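Long-range contacts in alpha-amylase (Eisenia fetida, PDB 6M4K), which probably hydrolyses internal alpha-1,4-glucosidic linkages in starch and related polysaccharides, as a calcium-dependent enzyme of glycoside hydrolase family 13: residues C450-C455 against M492-V497; M324-T329 against H386-M391. All blocks are in the same frame, centred on the assembly; numbering follows the deposited sequence.

Contact 1: C450-C455 against M492-V497; sequences CDVISC and MIAIHV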
loop_
_atom_site.group_PDB
_atom_site.type_symbol
_atom_site.label_atom_id
_atom_site.label_comp_id
_atom_site.label_asym_id
_atom_site.label_seq_id
_atom_site.Cartn_x
_atom_site.Cartn_y
_atom_site.Cartn_z
ATOM N N CYS A 450 -2.479 9.030 -28.267
ATOM C CA CYS A 450 -3.769 9.073 -27.599
ATOM C C CYS A 450 -3.579 9.350 -26.114
ATOM O O CYS A 450 -2.602 8.904 -25.500
ATOM C CB CYS A 450 -4.519 7.750 -27.738
ATOM S SG CYS A 450 -4.680 7.163 -29.428
ATOM N N ASP A 451 -4.537 10.073 -25.542
ATOM C CA ASP A 451 -4.568 10.303 -24.106
ATOM C C ASP A 451 -4.949 9.006 -23.403
ATOM O O ASP A 451 -6.097 8.557 -23.482
ATOM C CB ASP A 451 -5.580 11.394 -23.786
ATOM C CG ASP A 451 -5.903 11.456 -22.317
ATOM O OD1 ASP A 451 -4.972 11.257 -21.503
ATOM O OD2 ASP A 451 -7.074 11.678 -21.959
ATOM N N VAL A 452 -3.994 8.408 -22.683
ATOM C CA VAL A 452 -4.253 7.122 -22.040
ATOM C C VAL A 452 -5.099 7.251 -20.788
ATOM O O VAL A 452 -5.538 6.233 -20.242
ATOM C CB VAL A 452 -2.974 6.299 -21.795
ATOM C CG1 VAL A 452 -2.267 6.036 -23.101
ATOM C CG2 VAL A 452 -2.055 7.006 -20.796
ATOM N N ILE A 453 -5.358 8.477 -20.328
ATOM C CA ILE A 453 -6.306 8.647 -19.232
ATOM C C ILE A 453 -7.722 8.335 -19.705
ATOM O O ILE A 453 -8.489 7.674 -19.002
ATOM C CB ILE A 453 -6.204 10.064 -18.637
ATOM C CG1 ILE A 453 -4.792 10.333 -18.104
ATOM C CG2 ILE A 453 -7.250 10.271 -17.536
ATOM C CD1 ILE A 453 -4.379 9.423 -16.971
ATOM N N SER A 454 -8.084 8.812 -20.902
ATOM C CA SER A 454 -9.438 8.661 -21.432
ATOM C C SER A 454 -9.573 7.563 -22.479
ATOM O O SER A 454 -10.693 7.086 -22.706
ATOM C CB SER A 454 -9.924 9.989 -22.034
ATOM O OG SER A 454 -9.140 10.393 -23.140
ATOM N N CYS A 455 -8.482 7.145 -23.109
ATOM C CA CYS A 455 -8.512 6.180 -24.198
ATOM C C CYS A 455 -7.865 4.872 -23.762
ATOM O O CYS A 455 -7.137 4.811 -22.766
ATOM C CB CYS A 455 -7.783 6.728 -25.427
ATOM S SG CYS A 455 -8.337 8.383 -25.921
ATOM N N MET A 492 -6.671 15.766 -17.084
ATOM C CA MET A 492 -5.271 15.444 -17.326
ATOM C C MET A 492 -5.166 14.717 -18.651
ATOM O O MET A 492 -6.097 14.013 -19.056
ATOM C CB MET A 492 -4.730 14.444 -16.305
ATOM C CG MET A 492 -4.909 14.801 -14.876
ATOM S SD MET A 492 -4.209 13.477 -13.890
ATOM C CE MET A 492 -5.448 12.198 -14.075
ATOM N N ILE A 493 -4.024 14.863 -19.298
ATOM C CA ILE A 493 -3.712 14.122 -20.508
ATOM C C ILE A 493 -2.360 13.473 -20.290
ATOM O O ILE A 493 -1.416 14.142 -19.864
ATOM C CB ILE A 493 -3.685 15.039 -21.744
ATOM C CG1 ILE A 493 -5.105 15.504 -22.083
ATOM C CG2 ILE A 493 -3.033 14.326 -22.921
ATOM C CD1 ILE A 493 -5.165 16.419 -23.292
ATOM N N ALA A 494 -2.266 12.181 -20.578
ATOM C CA ALA A 494 -0.999 11.469 -20.492
ATOM C C ALA A 494 -0.772 10.739 -21.805
ATOM O O ALA A 494 -1.670 10.040 -22.287
ATOM C CB ALA A 494 -1.008 10.478 -19.322
ATOM N N ILE A 495 0.411 10.906 -22.379
ATOM C CA ILE A 495 0.755 10.276 -23.644
ATOM C C ILE A 495 2.108 9.597 -23.494
ATOM O O ILE A 495 2.965 10.039 -22.721
ATOM C CB ILE A 495 0.759 11.282 -24.824
ATOM C CG1 ILE A 495 1.735 12.427 -24.554
ATOM C CG2 ILE A 495 -0.646 11.823 -25.079
ATOM C CD1 ILE A 495 1.927 13.381 -25.752
ATOM N N HIS A 496 2.297 8.499 -24.220
ATOM C CA HIS A 496 3.575 7.802 -24.121
ATOM C C HIS A 496 3.810 6.979 -25.374
ATOM O O HIS A 496 2.889 6.712 -26.144
ATOM C CB HIS A 496 3.690 6.941 -22.842
ATOM C CG HIS A 496 2.700 5.817 -22.751
ATOM N ND1 HIS A 496 2.838 4.632 -23.443
ATOM C CD2 HIS A 496 1.573 5.686 -22.011
ATOM C CE1 HIS A 496 1.826 3.832 -23.151
ATOM N NE2 HIS A 496 1.043 4.446 -22.282
ATOM N N VAL A 497 5.066 6.582 -25.559
ATOM C CA VAL A 497 5.435 5.812 -26.733
ATOM C C VAL A 497 4.954 4.378 -26.580
ATOM O O VAL A 497 4.593 3.926 -25.495
ATOM C CB VAL A 497 6.947 5.873 -26.992
ATOM C CG1 VAL A 497 7.362 7.307 -27.235
ATOM C CG2 VAL A 497 7.724 5.273 -25.821
HETATM O O HOH W 1 -0.059 8.042 -25.826
HETATM O O HOH W 2 -8.337 12.760 -19.879
#

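Contact 2: M324-T329 against H386-M391; sequences MYKIAT and HRWREM. With SO4 (sulfate ion), chain F.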
loop_
_atom_site.group_PDB
_atom_site.type_symbol
_atom_site.label_atom_id
_atom_site.label_comp_id
_atom_site.label_asym_id
_atom_site.label_seq_id
_atom_site.Cartn_x
_atom_site.Cartn_y
_atom_site.Cartn_z
ATOM N N MET A 324 -10.181 13.559 -7.536
ATOM C CA MET A 324 -8.912 14.002 -6.967
ATOM C C MET A 324 -7.978 12.825 -6.715
ATOM O O MET A 324 -6.763 12.943 -6.890
ATOM C CB MET A 324 -9.176 14.734 -5.659
ATOM C CG MET A 324 -9.813 16.103 -5.853
ATOM S SD MET A 324 -9.873 17.041 -4.314
ATOM C CE MET A 324 -11.096 16.116 -3.429
ATOM N N TYR A 325 -8.527 11.695 -6.278
ATOM C CA TYR A 325 -7.719 10.501 -6.040
ATOM C C TYR A 325 -7.012 10.043 -7.305
ATOM O O TYR A 325 -5.843 9.636 -7.261
ATOM C CB TYR A 325 -8.658 9.411 -5.561
ATOM C CG TYR A 325 -8.050 8.127 -5.056
ATOM C CD1 TYR A 325 -7.276 8.093 -3.901
ATOM C CD2 TYR A 325 -8.336 6.924 -5.678
ATOM C CE1 TYR A 325 -6.771 6.892 -3.405
ATOM C CE2 TYR A 325 -7.839 5.727 -5.192
ATOM C CZ TYR A 325 -7.054 5.720 -4.065
ATOM O OH TYR A 325 -6.607 4.511 -3.594
ATOM N N LYS A 326 -7.697 10.098 -8.442
ATOM C CA LYS A 326 -7.062 9.716 -9.695
ATOM C C LYS A 326 -5.968 10.699 -10.082
ATOM O O LYS A 326 -4.946 10.301 -10.652
ATOM C CB LYS A 326 -8.103 9.612 -10.808
ATOM C CG LYS A 326 -8.994 8.392 -10.686
ATOM C CD LYS A 326 -10.005 8.350 -11.816
ATOM C CE LYS A 326 -11.145 9.305 -11.560
ATOM N NZ LYS A 326 -12.177 9.192 -12.636
ATOM N N ILE A 327 -6.171 11.993 -9.815
ATOM C CA ILE A 327 -5.126 12.974 -10.102
ATOM C C ILE A 327 -3.877 12.677 -9.278
ATOM O O ILE A 327 -2.757 12.643 -9.799
ATOM C CB ILE A 327 -5.642 14.401 -9.851
ATOM C CG1 ILE A 327 -6.724 14.754 -10.870
ATOM C CG2 ILE A 327 -4.488 15.395 -9.927
ATOM C CD1 ILE A 327 -7.458 16.052 -10.544
ATOM N N ALA A 328 -4.056 12.482 -7.972
ATOM C CA ALA A 328 -2.920 12.207 -7.097
ATOM C C ALA A 328 -2.217 10.915 -7.494
ATOM O O ALA A 328 -0.981 10.850 -7.491
ATOM C CB ALA A 328 -3.400 12.122 -5.649
ATOM N N THR A 329 -2.986 9.869 -7.813
ATOM C CA THR A 329 -2.388 8.591 -8.197
ATOM C C THR A 329 -1.659 8.713 -9.527
ATOM O O THR A 329 -0.565 8.158 -9.694
ATOM C CB THR A 329 -3.459 7.493 -8.248
ATOM O OG1 THR A 329 -4.098 7.371 -6.969
ATOM C CG2 THR A 329 -2.828 6.154 -8.620
ATOM N N HIS A 386 -7.368 -0.753 -8.723
ATOM C CA HIS A 386 -6.289 -1.192 -9.601
ATOM C C HIS A 386 -6.793 -1.557 -10.990
ATOM O O HIS A 386 -5.996 -1.592 -11.935
ATOM C CB HIS A 386 -5.561 -2.380 -8.971
ATOM C CG HIS A 386 -6.396 -3.611 -8.885
ATOM N ND1 HIS A 386 -7.425 -3.756 -7.978
ATOM C CD2 HIS A 386 -6.372 -4.747 -9.619
ATOM C CE1 HIS A 386 -7.990 -4.937 -8.152
ATOM N NE2 HIS A 386 -7.372 -5.556 -9.143
ATOM N N ARG A 387 -8.097 -1.820 -11.127
ATOM C CA ARG A 387 -8.736 -2.067 -12.413
ATOM C C ARG A 387 -9.346 -0.823 -13.050
ATOM O O ARG A 387 -9.935 -0.931 -14.134
ATOM C CB ARG A 387 -9.817 -3.146 -12.281
ATOM C CG ARG A 387 -9.321 -4.562 -12.031
ATOM C CD ARG A 387 -10.306 -5.546 -12.643
ATOM N NE ARG A 387 -9.991 -6.944 -12.386
ATOM C CZ ARG A 387 -10.502 -7.940 -13.100
ATOM N NH1 ARG A 387 -11.327 -7.669 -14.107
ATOM N NH2 ARG A 387 -10.188 -9.199 -12.826
ATOM N N TRP A 388 -9.251 0.348 -12.424
ATOM C CA TRP A 388 -9.704 1.566 -13.084
ATOM C C TRP A 388 -8.757 1.892 -14.227
ATOM O O TRP A 388 -7.535 1.836 -14.064
ATOM C CB TRP A 388 -9.702 2.738 -12.107
ATOM C CG TRP A 388 -10.666 2.650 -10.951
ATOM C CD1 TRP A 388 -11.472 1.605 -10.612
ATOM C CD2 TRP A 388 -10.904 3.672 -9.979
ATOM N NE1 TRP A 388 -12.207 1.916 -9.480
ATOM C CE2 TRP A 388 -11.871 3.183 -9.078
ATOM C CE3 TRP A 388 -10.392 4.960 -9.789
ATOM C CZ2 TRP A 388 -12.342 3.942 -8.010
ATOM C CZ3 TRP A 388 -10.855 5.708 -8.723
ATOM C CH2 TRP A 388 -11.820 5.195 -7.847
ATOM N N ARG A 389 -9.316 2.273 -15.380
ATOM C CA ARG A 389 -8.476 2.567 -16.537
ATOM C C ARG A 389 -7.458 3.656 -16.225
ATOM O O ARG A 389 -6.304 3.588 -16.670
ATOM C CB ARG A 389 -9.336 2.970 -17.745
ATOM C CG ARG A 389 -8.528 3.260 -19.020
ATOM C CD ARG A 389 -9.411 3.878 -20.113
ATOM N NE ARG A 389 -9.835 5.198 -19.668
ATOM C CZ ARG A 389 -11.031 5.488 -19.174
ATOM N NH1 ARG A 389 -11.987 4.565 -19.106
ATOM N NH2 ARG A 389 -11.261 6.726 -18.748
ATOM N N GLU A 390 -7.870 4.691 -15.484
ATOM C CA GLU A 390 -6.949 5.772 -15.162
ATOM C C GLU A 390 -5.761 5.257 -14.362
ATOM O O GLU A 390 -4.642 5.766 -14.514
ATOM C CB GLU A 390 -7.683 6.877 -14.402
ATOM C CG GLU A 390 -8.860 7.506 -15.174
ATOM C CD GLU A 390 -10.208 6.829 -14.932
ATOM O OE1 GLU A 390 -10.266 5.649 -14.520
ATOM O OE2 GLU A 390 -11.243 7.501 -15.147
ATOM N N MET A 391 -5.979 4.229 -13.542
ATOM C CA MET A 391 -4.891 3.627 -12.777
ATOM C C MET A 391 -4.051 2.696 -13.639
ATOM O O MET A 391 -2.836 2.854 -13.728
ATOM C CB MET A 391 -5.441 2.849 -11.584
ATOM C CG MET A 391 -5.559 3.662 -10.328
ATOM S SD MET A 391 -6.611 5.110 -10.551
ATOM C CE MET A 391 -6.866 5.603 -8.850
HETATM S S SO4 F . -14.030 14.395 -6.117
HETATM O O1 SO4 F . -12.578 14.269 -6.010
HETATM O O2 SO4 F . -14.335 15.729 -6.624
HETATM O O3 SO4 F . -14.519 13.377 -7.049
HETATM O O4 SO4 F . -14.650 14.195 -4.810
#

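Contact 1: C450-C455 against M492-V497
Two direct hydrogen bonds join Asp451 and Val452 to Ala494, one serving each polar group of the alanine backbone. Ala494 N gives its hydrogen to Asp451 OD1 over 3.0 Å, meeting that oxygen on its anti side but 29° out of the carboxylate plane, while Val452 N donates to Ala494 O at 2.9 Å. The same OD1 takes Ile453 N on the opposite face of the carboxylate, which closes an Asx turn; Ser454 OG donates to Asp451 OD2 at 2.7 Å. An aspartate suits this place because its short side chain, with CG anti to the backbone N (chi1 166°), can serve its own turn and the strand at once.

Water extends the polar seam. One molecule accepts from His496 N and is placed to donate to Cys450 O; a second lies 2.7 Å from both Asp451 OD2 and Met492 O, placed to donate to either.

Segment 492-497 carries the last strand of the C-terminal all-beta domain, paired antiparallel with strand 425-430, and the turn of 450-455 lies along it without being a strand itself. Disulfides from Cys450 to Cys462 and from Cys455 to Cys469 tie both ends of the turn to the rest of its long loop.

With its single methyl, Ala494 lets valine and isoleucine branches come close to the strand: Ala494 CB sits 3.9 Å from Val452 CG2 and also against Ile453 CG1, with Met394 of helix 389-401 touching Ala494 and Ile453. Val452 CG1 approaches the His496 ring obliquely, 3.8 Å from His496 NE2. In one of Met492's two modelled conformers, its methyl CE comes near Ile453 CD1.

Contact 2: M324-T329 against H386-M391
Glu390 OE2 is gripped by Lys326 NZ, at 3.2 Å in a hydrogen-bonded salt bridge, and by the side-chain amide of Asn490. The ammonium stands above the carboxylate, 67° out of its plane. Asn490 also accepts from Lys326 NZ through its OD1, bridging both members of the ion pair, and Arg389 NH2 adds a long, purely electrostatic contact to OE2. This gathering of positive charge would be expected to favour the ionised carboxylate.

Lysine serves here because its long chain offers methylenes before its charge. Lys326 CG lies at the edge of the Trp388 indole, 3.8 Å from Trp388 CZ3, and Lys326 CD packs 3.5 Å from Glu390 CD; the bend at chi3 (-78°) then turns the ammonium end to the glutamate.

Helix 322-334 follows the seventh strand of the family 13 TIM barrel, and helix 389-401 comes after the eighth, so the contact joins two neighbouring helical elements outside the barrel. Trp388 is the N-cap residue of the latter helix; its indole NE1 donates to Ile383 O. Near the start of helix 322-334 a sulfate ion, probably from the crystallisation liquor, accepts from Met324 N through its O1 at 2.9 Å and also from Asn323 N.

The buried part falls to Met391: in one of its two modelled conformers, a bend at chi2 (58°) carries the thioether toward helix 322-334, where Met391 CE comes 3.7 Å from Tyr325 CD2, obliquely to the ring, and 3.8 Å from Thr329 OG1. Leu342 of the last barrel strand touches both Met391 and Thr329. Threonine can line this apolar spot because Thr329 OG1 donates to Tyr325 O at 2.9 Å, within its own helix. Trp388 CZ3 meets Tyr325 near the plane of the phenol ring, whose OH reaches Asp300.

Contact 2 lies on the outside of the catalytic barrel and contact 1 in the C-terminal all-beta domain, their centres about 13 Å apart. Helix 389-401 connects them: its first turn belongs to contact 2, and Arg389 NE makes a probable hydrogen bond of 2.9 Å to Ile453 O of contact 1, while Arg389 CD packs 3.6 Å from Cys455 O. Further along that helix, Asn393 ND2 binds Val452 O. Met492 of contact 1 in turn touches Ile327 and Ala330 of helix 322-334, so both helices face the C-terminal domain. Neither contact includes a residue of the calcium site formed by Asn105, Arg161, Asp170 and His204.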